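Local coordinates for protein acyl-CoA thioesterase II (Mycobacterium avium subsp. paratuberculosis, PDB 4R9Z) that probably hydrolyses fatty acyl-CoA thioesters to free fatty acids and coenzyme A, using a double hot-dog fold, at residues 42-51 with 103-111; 191-200 with 222-232. All coordinates share one frame; numbering follows the deposited sequence.

How the interactions relate
Two hot-dog units lie in one chain, and each interaction seats the central helix of one unit on one strand of that unit. Interaction 1 joins helix 39-52 to strand 101-111 in the N-terminal hot-dog unit; interaction 2, later in the chain, joins helix 188-201 to strand 218-226 and the loop after it in the C-terminal one. Their centres are about 12 Å apart. The helices themselves touch: Ala-44 CB lies 3.5 Å from Ser-193 O, and Leu-48 packs on Ser-193 as well. Between the two contact strands runs strand 58-66, antiparallel to both. The pair thus forms the middle of the double hot-dog, where strand 58-66 pairs with strands of both units and the two helices pack side by side.

Interaction 1 of 2, residues 42-51 with 103-111; sequences ISAQALLAAS and LMEAMSSFK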
ATOM      1  N   ILE B  42       3.877   7.223 -14.900  1.00 30.43           N
ATOM      2  CA  ILE B  42       4.686   6.030 -15.075  1.00 28.16           C
ATOM      3  C   ILE B  42       4.033   4.835 -14.385  1.00 32.57           C
ATOM      4  O   ILE B  42       4.161   3.706 -14.857  1.00 37.14           O
ATOM      5  CB  ILE B  42       6.134   6.239 -14.564  1.00 37.00           C
ATOM      6  CG1 ILE B  42       7.055   5.139 -15.094  1.00 35.65           C
ATOM      7  CG2 ILE B  42       6.192   6.314 -13.051  1.00 30.53           C
ATOM      8  CD1 ILE B  42       8.519   5.487 -15.017  1.00 31.29           C
ATOM      9  N   SER B  43       3.324   5.078 -13.286  1.00 29.63           N
ATOM     10  CA  SER B  43       2.652   3.995 -12.576  1.00 29.93           C
ATOM     11  C   SER B  43       1.401   3.547 -13.328  1.00 31.88           C
ATOM     12  O   SER B  43       1.000   2.388 -13.248  1.00 32.53           O
ATOM     13  CB  SER B  43       2.286   4.410 -11.148  1.00 32.57           C
ATOM     14  OG  SER B  43       1.198   5.315 -11.133  1.00 39.70           O
ATOM     15  N   ALA B  44       0.777   4.474 -14.045  1.00 32.84           N
ATOM     16  CA  ALA B  44      -0.379   4.145 -14.872  1.00 38.14           C
ATOM     17  C   ALA B  44       0.033   3.267 -16.047  1.00 32.58           C
ATOM     18  O   ALA B  44      -0.668   2.320 -16.404  1.00 29.79           O
ATOM     19  CB  ALA B  44      -1.057   5.407 -15.371  1.00 40.42           C
ATOM     20  N   GLN B  45       1.170   3.602 -16.647  1.00 25.07           N
ATOM     21  CA  GLN B  45       1.721   2.812 -17.738  1.00 31.51           C
ATOM     22  C   GLN B  45       2.102   1.416 -17.257  1.00 31.86           C
ATOM     23  O   GLN B  45       1.813   0.418 -17.917  1.00 32.42           O
ATOM     24  CB  GLN B  45       2.936   3.515 -18.350  1.00 37.61           C
ATOM     25  CG  GLN B  45       2.587   4.662 -19.285  1.00 32.21           C
ATOM     26  CD  GLN B  45       3.809   5.288 -19.930  1.00 42.19           C
ATOM     27  OE1 GLN B  45       4.891   5.332 -19.337  1.00 38.50           O
ATOM     28  NE2 GLN B  45       3.640   5.786 -21.148  1.00 42.17           N
ATOM     29  N   ALA B  46       2.749   1.356 -16.098  1.00 31.87           N
ATOM     30  CA  ALA B  46       3.178   0.089 -15.522  1.00 27.56           C
ATOM     31  C   ALA B  46       1.980  -0.798 -15.190  1.00 31.41           C
ATOM     32  O   ALA B  46       2.054  -2.021 -15.301  1.00 35.24           O
ATOM     33  CB  ALA B  46       4.015   0.332 -14.286  1.00 26.07           C
ATOM     34  N   LEU B  47       0.875  -0.174 -14.796  1.00 27.99           N
ATOM     35  CA  LEU B  47      -0.338  -0.907 -14.474  1.00 26.36           C
ATOM     36  C   LEU B  47      -0.948  -1.494 -15.731  1.00 27.31           C
ATOM     37  O   LEU B  47      -1.467  -2.606 -15.717  1.00 30.36           O
ATOM     38  CB  LEU B  47      -1.355  -0.008 -13.777  1.00 25.99           C
ATOM     39  CG  LEU B  47      -2.663  -0.727 -13.427  1.00 30.98           C
ATOM     40  CD1 LEU B  47      -2.425  -1.870 -12.443  1.00 25.14           C
ATOM     41  CD2 LEU B  47      -3.725   0.247 -12.909  1.00 23.39           C
ATOM     42  N   LEU B  48      -0.878  -0.743 -16.823  1.00 28.90           N
ATOM     43  CA  LEU B  48      -1.365  -1.240 -18.102  1.00 41.15           C
ATOM     44  C   LEU B  48      -0.490  -2.384 -18.587  1.00 34.30           C
ATOM     45  O   LEU B  48      -0.982  -3.356 -19.162  1.00 27.95           O
ATOM     46  CB  LEU B  48      -1.408  -0.121 -19.145  1.00 32.31           C
ATOM     47  CG  LEU B  48      -2.566   0.852 -18.936  1.00 32.49           C
ATOM     48  CD1 LEU B  48      -2.400   2.106 -19.779  1.00 36.57           C
ATOM     49  CD2 LEU B  48      -3.878   0.154 -19.242  1.00 23.58           C
ATOM     50  N   ALA B  49       0.808  -2.265 -18.338  1.00 30.52           N
ATOM     51  CA  ALA B  49       1.740  -3.313 -18.701  1.00 24.69           C
ATOM     52  C   ALA B  49       1.326  -4.623 -18.051  1.00 29.42           C
ATOM     53  O   ALA B  49       1.092  -5.615 -18.734  1.00 32.67           O
ATOM     54  CB  ALA B  49       3.144  -2.937 -18.287  1.00 26.84           C
ATOM     55  N   ALA B  50       1.165  -4.592 -16.733  1.00 28.87           N
ATOM     56  CA  ALA B  50       0.742  -5.761 -15.981  1.00 26.82           C
ATOM     57  C   ALA B  50      -0.605  -6.283 -16.471  1.00 28.24           C
ATOM     58  O   ALA B  50      -0.773  -7.481 -16.691  1.00 25.73           O
ATOM     59  CB  ALA B  50       0.675  -5.432 -14.496  1.00 27.03           C
ATOM     60  N   SER B  51      -1.556  -5.372 -16.643  1.00 31.31           N
ATOM     61  CA  SER B  51      -2.915  -5.726 -17.038  1.00 29.65           C
ATOM     62  C   SER B  51      -2.973  -6.468 -18.370  1.00 27.61           C
ATOM     63  O   SER B  51      -3.767  -7.389 -18.532  1.00 27.32           O
ATOM     64  CB  SER B  51      -3.781  -4.472 -17.114  1.00 30.04           C
ATOM     65  OG  SER B  51      -3.740  -3.757 -15.894  1.00 36.35           O
ATOM     66  N   LEU B 103      13.615   2.985 -12.434  1.00 32.43           N
ATOM     67  CA  LEU B 103      12.902   4.202 -12.062  1.00 30.72           C
ATOM     68  C   LEU B 103      11.825   3.902 -11.034  1.00 35.49           C
ATOM     69  O   LEU B 103      11.667   4.620 -10.045  1.00 36.51           O
ATOM     70  CB  LEU B 103      12.272   4.867 -13.287  1.00 29.35           C
ATOM     71  CG  LEU B 103      13.171   5.118 -14.493  1.00 30.88           C
ATOM     72  CD1 LEU B 103      12.357   5.711 -15.629  1.00 27.93           C
ATOM     73  CD2 LEU B 103      14.334   6.022 -14.119  1.00 31.10           C
ATOM     74  N   MET B 104      11.070   2.841 -11.288  1.00 35.62           N
ATOM     75  CA  MET B 104      10.043   2.410 -10.359  1.00 31.24           C
ATOM     76  C   MET B 104       9.865   0.903 -10.408  1.00 26.76           C
ATOM     77  O   MET B 104      10.220   0.253 -11.393  1.00 28.85           O
ATOM     78  CB  MET B 104       8.706   3.111 -10.649  1.00 32.20           C
ATOM     79  CG  MET B 104       8.121   2.873 -12.030  1.00 40.74           C
ATOM     80  SD  MET B 104       6.369   2.408 -12.031  1.00 33.76           S
ATOM     81  CE  MET B 104       6.499   0.688 -11.588  1.00 27.98           C
ATOM     82  N   GLU B 105       9.355   0.350  -9.315  1.00 28.17           N
ATOM     83  CA  GLU B 105       8.911  -1.035  -9.294  1.00 27.63           C
ATOM     84  C   GLU B 105       7.508  -1.090  -8.719  1.00 22.09           C
ATOM     85  O   GLU B 105       7.179  -0.326  -7.814  1.00 25.42           O
ATOM     86  CB  GLU B 105       9.864  -1.916  -8.488  1.00 28.06           C
ATOM     87  CG  GLU B 105       9.501  -3.382  -8.562  1.00 34.41           C
ATOM     88  CD  GLU B 105      10.704  -4.288  -8.512  1.00 35.83           C
ATOM     89  OE1 GLU B 105      11.409  -4.391  -9.538  1.00 33.59           O
ATOM     90  OE2 GLU B 105      10.936  -4.902  -7.450  1.00 35.42           O
ATOM     91  N   ALA B 106       6.683  -1.987  -9.249  1.00 17.22           N
ATOM     92  CA  ALA B 106       5.295  -2.088  -8.814  1.00 19.76           C
ATOM     93  C   ALA B 106       4.828  -3.522  -8.688  1.00 30.90           C
ATOM     94  O   ALA B 106       5.291  -4.406  -9.409  1.00 31.64           O
ATOM     95  CB  ALA B 106       4.390  -1.349  -9.764  1.00 16.55           C
ATOM     96  N   MET B 107       3.917  -3.755  -7.751  1.00 23.73           N
ATOM     97  CA  MET B 107       3.207  -5.021  -7.705  1.00 21.81           C
ATOM     98  C   MET B 107       1.727  -4.762  -7.895  1.00 19.56           C
ATOM     99  O   MET B 107       1.220  -3.725  -7.492  1.00 24.11           O
ATOM    100  CB  MET B 107       3.470  -5.760  -6.399  1.00 25.52           C
ATOM    101  CG  MET B 107       4.925  -6.118  -6.181  1.00 25.19           C
ATOM    102  SD  MET B 107       5.147  -7.105  -4.696  1.00 31.99           S
ATOM    103  CE  MET B 107       4.632  -5.936  -3.452  1.00 24.50           C
ATOM    104  N   SER B 108       1.043  -5.692  -8.545  1.00 22.40           N
ATOM    105  CA  SER B 108      -0.376  -5.534  -8.813  1.00 25.31           C
ATOM    106  C   SER B 108      -1.060  -6.878  -8.744  1.00 25.35           C
ATOM    107  O   SER B 108      -0.438  -7.913  -8.960  1.00 26.75           O
ATOM    108  CB  SER B 108      -0.616  -4.896 -10.181  1.00 28.08           C
ATOM    109  OG  SER B 108       0.076  -5.598 -11.197  1.00 30.90           O
ATOM    110  N   SER B 109      -2.349  -6.856  -8.435  1.00 25.52           N
ATOM    111  CA  SER B 109      -3.102  -8.083  -8.283  1.00 23.31           C
ATOM    112  C   SER B 109      -4.403  -7.971  -9.071  1.00 24.92           C
ATOM    113  O   SER B 109      -4.943  -6.876  -9.251  1.00 25.74           O
ATOM    114  CB  SER B 109      -3.362  -8.373  -6.806  1.00 25.58           C
ATOM    115  OG  SER B 109      -3.955  -9.648  -6.634  1.00 28.32           O
ATOM    116  N   PHE B 110      -4.869  -9.108  -9.574  1.00 30.19           N
ATOM    117  CA  PHE B 110      -5.986  -9.163 -10.513  1.00 30.72           C
ATOM    118  C   PHE B 110      -6.908 -10.326 -10.162  1.00 29.98           C
ATOM    119  O   PHE B 110      -6.463 -11.324  -9.595  1.00 29.97           O
ATOM    120  CB  PHE B 110      -5.484  -9.339 -11.949  1.00 30.20           C
ATOM    121  CG  PHE B 110      -4.513  -8.288 -12.391  1.00 24.58           C
ATOM    122  CD1 PHE B 110      -3.168  -8.395 -12.076  1.00 24.32           C
ATOM    123  CD2 PHE B 110      -4.933  -7.217 -13.154  1.00 23.85           C
ATOM    124  CE1 PHE B 110      -2.264  -7.433 -12.486  1.00 23.25           C
ATOM    125  CE2 PHE B 110      -4.035  -6.255 -13.568  1.00 28.67           C
ATOM    126  CZ  PHE B 110      -2.698  -6.364 -13.232  1.00 24.48           C
ATOM    127  N   LYS B 111      -8.186 -10.207 -10.495  1.00 26.48           N
ATOM    128  CA  LYS B 111      -9.069 -11.363 -10.427  1.00 34.23           C
ATOM    129  C   LYS B 111     -10.184 -11.273 -11.457  1.00 41.66           C
ATOM    130  O   LYS B 111     -10.384 -10.232 -12.084  1.00 41.96           O
ATOM    131  CB  LYS B 111      -9.662 -11.521  -9.028  1.00 34.57           C
ATOM    132  CG  LYS B 111     -10.490 -10.350  -8.564  1.00 44.34           C
ATOM    133  CD  LYS B 111     -11.173 -10.671  -7.245  1.00 38.43           C
ATOM    134  CE  LYS B 111     -12.082 -11.880  -7.381  1.00 49.25           C
ATOM    135  NZ  LYS B 111     -13.248 -11.793  -6.463  1.00 53.09           N
TER
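Met-104 fits against the helix between Ile-42 and Ala-46, the main interlock at this end of the contact. Its CG stands between the backbone N and the carbonyl carbon (chi1 60°), and the chain then bends at chi2 and chi3, running past Ile-42 in the opposite direction. As a result CG meets Ile-42 CG1 at 4.0 Å, while the methyl CE ends 3.7 Å from Ala-46 CB, over the low spot that this small residue leaves on the helix. Ile-42 reaches further along the strand: its CD1 lies 3.9 Å from Leu-103 CD1, the two side chains crossing at about a right angle. The classic beta bulge opposite Ala-96 lets two consecutive residues, Leu-103 and Met-104, both point toward the helix.

One helix turn beyond Ala-46, Ala-50 is the bump. Its CB points into the notch formed by Ser-108 OG, 3.4 Å away, and Phe-110 CZ, 3.7 Å away, and it meets the Phe-110 ring at the edge rather than over a face. Leu-47 does not head for the strand at its CB, but with CG anti to the backbone N (chi1 179°) its CD1 comes within 4.2 Å of Ser-108 CB. Ser-51 OG also approaches the Phe-110 edge, near CE2, but its hydrogen bond goes to Leu-47 O (2.6 Å), from above the carbonyl plane and on the opposite face from Ser-51 N.

Helix and strand axes cross at -46° with a closest approach of 9.2 Å; at this separation the helix positions facing the strand include Ala-46 and Ala-50. Around this contact, Phe-78 of strand 76-85 packs on Ile-42 and Ala-46, Val-94 of strand 89-98 on Ala-46 and Ala-50, and Thr-64 of strand 58-66 on Met-104; Val-189 of helix 188-201 touches Ser-51.

Interaction 2 of 2, residues 191-200 with 222-232; sequences TASLVAYMSA and HSVWFHGRAVL
In the second hot-dog unit the sheet wraps around a central helix, and this contact pairs that helix with strand 218-226 and the loop after it. The strand runs down the helix from Ala-200 to Ala-192, and the loop then passes across its N-terminal turns to Leu-232. The axes of helix 191-200 and strand 222-226 run at 137°, largely antiparallel, which sets His-222 at Ala-200 and Phe-226 at Ala-192.

His-222 holds the C-terminal end. With CG anti to the backbone N (chi1 -174°), its ring extends toward the helix, and NE2 donates to Ser-199 OG at 2.9 Å, the oxygen lying close to the ring plane. Ser-199 OG in turn donates to Ala-196 O at 2.7 Å, on the same face of that carbonyl as Ala-200 N. Ala-200 CB covers one face of the imidazole in a CH-pi contact, 3.7 Å from the centroid and 13° off the ring normal.

Toward the N-terminal end of the helix segment the contacts are mostly apolar. Phe-226 turns a ring edge to Ala-192 O and brings CE1 within 3.9 Å of Ala-192 CB, while Val-224 CG1 lies over one face of the same ring, toward the rim. The loop places Ala-230 CB against both Val-195 CG2 and Thr-191 CG2, 3.6 Å from each. Leu-232 and Thr-191 come tip to tip, CD1 to CG2; the threonine OG1 bonds to Asp-187 O instead.

The chemistry is therefore divided. A directional chain from imidazole through hydroxyl to helix carbonyl ties helix to strand and, together with Ala-200 over its face, should restrict rotation of the His-222 ring; across these two segments the loop end meets the helix through methyl groups, while Asn-258 holds its backbone.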
ATOM      1  N   THR B 191      -9.599   2.652 -17.890  1.00 36.95           N
ATOM      2  CA  THR B 191     -10.240   3.498 -16.891  1.00 43.17           C
ATOM      3  C   THR B 191      -9.561   3.373 -15.525  1.00 42.72           C
ATOM      4  O   THR B 191      -9.346   4.369 -14.834  1.00 40.35           O
ATOM      5  CB  THR B 191     -11.735   3.153 -16.759  1.00 43.22           C
ATOM      6  OG1 THR B 191     -12.396   3.443 -17.997  1.00 61.60           O
ATOM      7  CG2 THR B 191     -12.382   3.959 -15.654  1.00 34.99           C
ATOM      8  N   ALA B 192      -9.228   2.146 -15.139  1.00 35.61           N
ATOM      9  CA  ALA B 192      -8.589   1.910 -13.854  1.00 28.31           C
ATOM     10  C   ALA B 192      -7.222   2.588 -13.786  1.00 36.94           C
ATOM     11  O   ALA B 192      -6.873   3.191 -12.771  1.00 36.62           O
ATOM     12  CB  ALA B 192      -8.456   0.428 -13.599  1.00 35.31           C
ATOM     13  N   SER B 193      -6.458   2.510 -14.871  1.00 32.49           N
ATOM     14  CA  SER B 193      -5.137   3.126 -14.889  1.00 39.37           C
ATOM     15  C   SER B 193      -5.253   4.644 -14.866  1.00 41.21           C
ATOM     16  O   SER B 193      -4.398   5.327 -14.306  1.00 41.87           O
ATOM     17  CB  SER B 193      -4.338   2.688 -16.118  1.00 39.29           C
ATOM     18  OG  SER B 193      -4.945   3.148 -17.312  1.00 46.76           O
ATOM     19  N   LEU B 194      -6.330   5.169 -15.442  1.00 40.89           N
ATOM     20  CA  LEU B 194      -6.542   6.610 -15.463  1.00 41.78           C
ATOM     21  C   LEU B 194      -6.955   7.095 -14.086  1.00 40.12           C
ATOM     22  O   LEU B 194      -6.573   8.183 -13.657  1.00 39.68           O
ATOM     23  CB  LEU B 194      -7.601   6.993 -16.491  1.00 43.29           C
ATOM     24  CG  LEU B 194      -7.149   6.964 -17.947  1.00 47.40           C
ATOM     25  CD1 LEU B 194      -8.357   7.026 -18.866  1.00 46.02           C
ATOM     26  CD2 LEU B 194      -6.203   8.122 -18.214  1.00 39.31           C
ATOM     27  N   VAL B 195      -7.741   6.277 -13.398  1.00 39.29           N
ATOM     28  CA  VAL B 195      -8.060   6.531 -12.007  1.00 41.19           C
ATOM     29  C   VAL B 195      -6.773   6.582 -11.188  1.00 43.58           C
ATOM     30  O   VAL B 195      -6.521   7.552 -10.477  1.00 48.33           O
ATOM     31  CB  VAL B 195      -8.992   5.465 -11.440  1.00 41.14           C
ATOM     32  CG1 VAL B 195      -9.014   5.544  -9.925  1.00 35.59           C
ATOM     33  CG2 VAL B 195     -10.383   5.647 -12.009  1.00 35.94           C
ATOM     34  N   ALA B 196      -5.958   5.540 -11.304  1.00 36.94           N
ATOM     35  CA  ALA B 196      -4.671   5.502 -10.621  1.00 36.27           C
ATOM     36  C   ALA B 196      -3.797   6.688 -11.015  1.00 35.84           C
ATOM     37  O   ALA B 196      -3.172   7.312 -10.160  1.00 38.13           O
ATOM     38  CB  ALA B 196      -3.954   4.194 -10.914  1.00 37.76           C
ATOM     39  N   TYR B 197      -3.761   6.985 -12.312  1.00 41.65           N
ATOM     40  CA  TYR B 197      -3.011   8.120 -12.858  1.00 35.82           C
ATOM     41  C   TYR B 197      -3.344   9.415 -12.116  1.00 37.24           C
ATOM     42  O   TYR B 197      -2.457  10.104 -11.616  1.00 37.73           O
ATOM     43  CB  TYR B 197      -3.315   8.270 -14.355  1.00 27.91           C
ATOM     44  CG  TYR B 197      -2.331   9.088 -15.170  1.00 34.79           C
ATOM     45  CD1 TYR B 197      -1.741  10.238 -14.659  1.00 34.75           C
ATOM     46  CD2 TYR B 197      -2.005   8.710 -16.469  1.00 36.94           C
ATOM     47  CE1 TYR B 197      -0.851  10.983 -15.410  1.00 36.75           C
ATOM     48  CE2 TYR B 197      -1.116   9.450 -17.231  1.00 33.44           C
ATOM     49  CZ  TYR B 197      -0.544  10.586 -16.697  1.00 40.19           C
ATOM     50  OH  TYR B 197       0.343  11.322 -17.449  1.00 42.89           O
ATOM     51  N   MET B 198      -4.630   9.746 -12.068  1.00 42.03           N
ATOM     52  CA  MET B 198      -5.090  10.990 -11.465  1.00 43.84           C
ATOM     53  C   MET B 198      -4.999  10.947  -9.935  1.00 41.22           C
ATOM     54  O   MET B 198      -4.688  11.955  -9.301  1.00 43.57           O
ATOM     55  CB  MET B 198      -6.521  11.295 -11.928  1.00 42.60           C
ATOM     56  CG  MET B 198      -7.591  11.253 -10.850  1.00 48.58           C
ATOM     57  SD  MET B 198      -7.720  12.801  -9.939  1.00 54.95           S
ATOM     58  CE  MET B 198      -7.390  13.963 -11.254  1.00 50.39           C
ATOM     59  N   SER B 199      -5.252   9.778  -9.351  1.00 33.68           N
ATOM     60  CA  SER B 199      -5.192   9.602  -7.901  1.00 35.81           C
ATOM     61  C   SER B 199      -3.816   9.941  -7.342  1.00 36.65           C
ATOM     62  O   SER B 199      -3.688  10.345  -6.189  1.00 45.50           O
ATOM     63  CB  SER B 199      -5.557   8.168  -7.519  1.00 37.38           C
ATOM     64  OG  SER B 199      -4.510   7.277  -7.868  1.00 33.06           O
ATOM     65  N   ALA B 200      -2.790   9.743  -8.156  1.00 28.94           N
ATOM     66  CA  ALA B 200      -1.425  10.006  -7.738  1.00 32.03           C
ATOM     67  C   ALA B 200      -1.018  11.472  -7.883  1.00 40.07           C
ATOM     68  O   ALA B 200      -0.454  12.053  -6.956  1.00 48.43           O
ATOM     69  CB  ALA B 200      -0.463   9.113  -8.516  1.00 26.94           C
ATOM     70  N   HIS B 222       3.068   4.805  -4.073  1.00 31.90           N
ATOM     71  CA  HIS B 222       1.650   5.011  -4.328  1.00 24.10           C
ATOM     72  C   HIS B 222       0.923   3.676  -4.257  1.00 21.31           C
ATOM     73  O   HIS B 222       1.371   2.690  -4.839  1.00 27.63           O
ATOM     74  CB  HIS B 222       1.441   5.652  -5.700  1.00 38.97           C
ATOM     75  CG  HIS B 222       0.021   6.025  -5.989  1.00 34.57           C
ATOM     76  ND1 HIS B 222      -0.601   7.102  -5.394  1.00 35.97           N
ATOM     77  CD2 HIS B 222      -0.901   5.461  -6.804  1.00 28.37           C
ATOM     78  CE1 HIS B 222      -1.841   7.191  -5.837  1.00 38.86           C
ATOM     79  NE2 HIS B 222      -2.049   6.208  -6.696  1.00 39.29           N
ATOM     80  N   SER B 223      -0.213   3.657  -3.577  1.00 25.68           N
ATOM     81  CA  SER B 223      -0.977   2.433  -3.387  1.00 19.97           C
ATOM     82  C   SER B 223      -2.444   2.684  -3.690  1.00 32.78           C
ATOM     83  O   SER B 223      -3.009   3.677  -3.228  1.00 35.40           O
ATOM     84  CB  SER B 223      -0.838   1.919  -1.951  1.00 20.52           C
ATOM     85  OG  SER B 223       0.394   1.263  -1.730  1.00 24.32           O
ATOM     86  N   VAL B 224      -3.048   1.807  -4.491  1.00 26.03           N
ATOM     87  CA  VAL B 224      -4.465   1.932  -4.830  1.00 23.75           C
ATOM     88  C   VAL B 224      -5.202   0.613  -4.642  1.00 29.66           C
ATOM     89  O   VAL B 224      -4.766  -0.420  -5.134  1.00 30.68           O
ATOM     90  CB  VAL B 224      -4.672   2.394  -6.276  1.00 21.05           C
ATOM     91  CG1 VAL B 224      -6.149   2.605  -6.551  1.00 28.69           C
ATOM     92  CG2 VAL B 224      -3.905   3.664  -6.541  1.00 27.05           C
ATOM     93  N   TRP B 225      -6.339   0.658  -3.959  1.00 30.69           N
ATOM     94  CA  TRP B 225      -7.216  -0.500  -3.870  1.00 27.59           C
ATOM     95  C   TRP B 225      -8.529  -0.189  -4.578  1.00 32.85           C
ATOM     96  O   TRP B 225      -9.240   0.747  -4.212  1.00 32.37           O
ATOM     97  CB  TRP B 225      -7.463  -0.881  -2.407  1.00 26.37           C
ATOM     98  CG  TRP B 225      -6.212  -1.223  -1.663  1.00 27.03           C
ATOM     99  CD1 TRP B 225      -5.691  -2.468  -1.461  1.00 32.63           C
ATOM    100  CD2 TRP B 225      -5.311  -0.304  -1.033  1.00 26.68           C
ATOM    101  NE1 TRP B 225      -4.525  -2.382  -0.738  1.00 27.68           N
ATOM    102  CE2 TRP B 225      -4.271  -1.064  -0.464  1.00 20.13           C
ATOM    103  CE3 TRP B 225      -5.284   1.087  -0.892  1.00 27.75           C
ATOM    104  CZ2 TRP B 225      -3.220  -0.483   0.233  1.00 18.16           C
ATOM    105  CZ3 TRP B 225      -4.239   1.660  -0.198  1.00 24.28           C
ATOM    106  CH2 TRP B 225      -3.220   0.874   0.355  1.00 19.23           C
ATOM    107  N   PHE B 226      -8.860  -0.960  -5.590  1.00 33.80           N
ATOM    108  CA  PHE B 226     -10.030  -0.716  -6.384  1.00 30.16           C
ATOM    109  C   PHE B 226     -11.250  -1.344  -5.800  1.00 30.59           C
ATOM    110  O   PHE B 226     -11.197  -2.405  -5.267  1.00 34.29           O
ATOM    111  CB  PHE B 226      -9.821  -1.198  -7.792  1.00 23.43           C
ATOM    112  CG  PHE B 226      -8.746  -0.479  -8.519  1.00 29.78           C
ATOM    113  CD1 PHE B 226      -8.977   0.721  -9.124  1.00 21.35           C
ATOM    114  CD2 PHE B 226      -7.498  -1.013  -8.603  1.00 32.32           C
ATOM    115  CE1 PHE B 226      -7.989   1.360  -9.790  1.00 21.62           C
ATOM    116  CE2 PHE B 226      -6.501  -0.371  -9.267  1.00 25.64           C
ATOM    117  CZ  PHE B 226      -6.756   0.817  -9.867  1.00 23.34           C
ATOM    118  N   HIS B 227     -12.363  -0.655  -5.911  1.00 30.64           N
ATOM    119  CA  HIS B 227     -13.587  -1.107  -5.318  1.00 36.25           C
ATOM    120  C   HIS B 227     -14.631  -1.373  -6.371  1.00 43.84           C
ATOM    121  O   HIS B 227     -15.057  -2.482  -6.569  1.00 44.03           O
ATOM    122  CB  HIS B 227     -14.071  -0.061  -4.346  1.00 20.00           C
ATOM    123  CG  HIS B 227     -15.247  -0.472  -3.544  1.00 20.00           C
ATOM    124  ND1 HIS B 227     -16.529  -0.163  -3.902  1.00 20.00           N
ATOM    125  CD2 HIS B 227     -15.337  -1.137  -2.381  1.00 20.00           C
ATOM    126  CE1 HIS B 227     -17.362  -0.639  -3.007  1.00 20.00           C
ATOM    127  NE2 HIS B 227     -16.663  -1.235  -2.073  1.00 20.00           N
ATOM    128  N   GLY B 228     -15.028  -0.332  -7.057  1.00 41.54           N
ATOM    129  CA  GLY B 228     -16.080  -0.413  -8.011  1.00 44.50           C
ATOM    130  C   GLY B 228     -15.531   0.174  -9.257  1.00 45.71           C
ATOM    131  O   GLY B 228     -14.488   0.739  -9.237  1.00 42.88           O
ATOM    132  N   ARG B 229     -16.227  -0.005 -10.352  1.00 47.47           N
ATOM    133  CA  ARG B 229     -15.744   0.476 -11.637  1.00 40.07           C
ATOM    134  C   ARG B 229     -16.066   1.952 -11.848  1.00 41.01           C
ATOM    135  O   ARG B 229     -17.194   2.393 -11.641  1.00 49.83           O
ATOM    136  CB  ARG B 229     -16.326  -0.377 -12.758  1.00 46.33           C
ATOM    137  CG  ARG B 229     -15.310  -0.718 -13.825  1.00 59.07           C
ATOM    138  CD  ARG B 229     -15.886  -1.682 -14.834  1.00 69.98           C
ATOM    139  NE  ARG B 229     -15.942  -3.032 -14.282  1.00 68.62           N
ATOM    140  CZ  ARG B 229     -16.267  -4.114 -14.981  1.00 70.77           C
ATOM    141  NH1 ARG B 229     -16.560  -4.007 -16.271  1.00 68.21           N
ATOM    142  NH2 ARG B 229     -16.290  -5.302 -14.391  1.00 64.69           N
ATOM    143  N   ALA B 230     -15.060   2.711 -12.265  1.00 43.46           N
ATOM    144  CA  ALA B 230     -15.187   4.155 -12.400  1.00 46.71           C
ATOM    145  C   ALA B 230     -16.029   4.564 -13.600  1.00 54.67           C
ATOM    146  O   ALA B 230     -15.921   3.981 -14.680  1.00 51.93           O
ATOM    147  CB  ALA B 230     -13.815   4.794 -12.493  1.00 44.20           C
ATOM    148  N   VAL B 231     -16.849   5.594 -13.405  1.00 60.01           N
ATOM    149  CA  VAL B 231     -17.640   6.161 -14.488  1.00 47.54           C
ATOM    150  C   VAL B 231     -17.039   7.500 -14.888  1.00 46.12           C
ATOM    151  O   VAL B 231     -17.281   8.514 -14.236  1.00 55.79           O
ATOM    152  CB  VAL B 231     -19.104   6.363 -14.081  1.00 38.82           C
ATOM    153  CG1 VAL B 231     -19.864   7.033 -15.202  1.00 54.58           C
ATOM    154  CG2 VAL B 231     -19.748   5.031 -13.727  1.00 34.98           C
ATOM    155  N   LEU B 232     -16.257   7.502 -15.963  1.00 39.64           N
ATOM    156  CA  LEU B 232     -15.544   8.704 -16.382  1.00 45.84           C
ATOM    157  C   LEU B 232     -16.356   9.574 -17.332  1.00 54.31           C
ATOM    158  O   LEU B 232     -15.822  10.503 -17.935  1.00 50.36           O
ATOM    159  CB  LEU B 232     -14.223   8.332 -17.055  1.00 55.44           C
ATOM    160  CG  LEU B 232     -13.185   7.560 -16.242  1.00 58.22           C
ATOM    161  CD1 LEU B 232     -11.981   7.261 -17.115  1.00 51.43           C
ATOM    162  CD2 LEU B 232     -12.769   8.350 -15.011  1.00 43.29           C
TER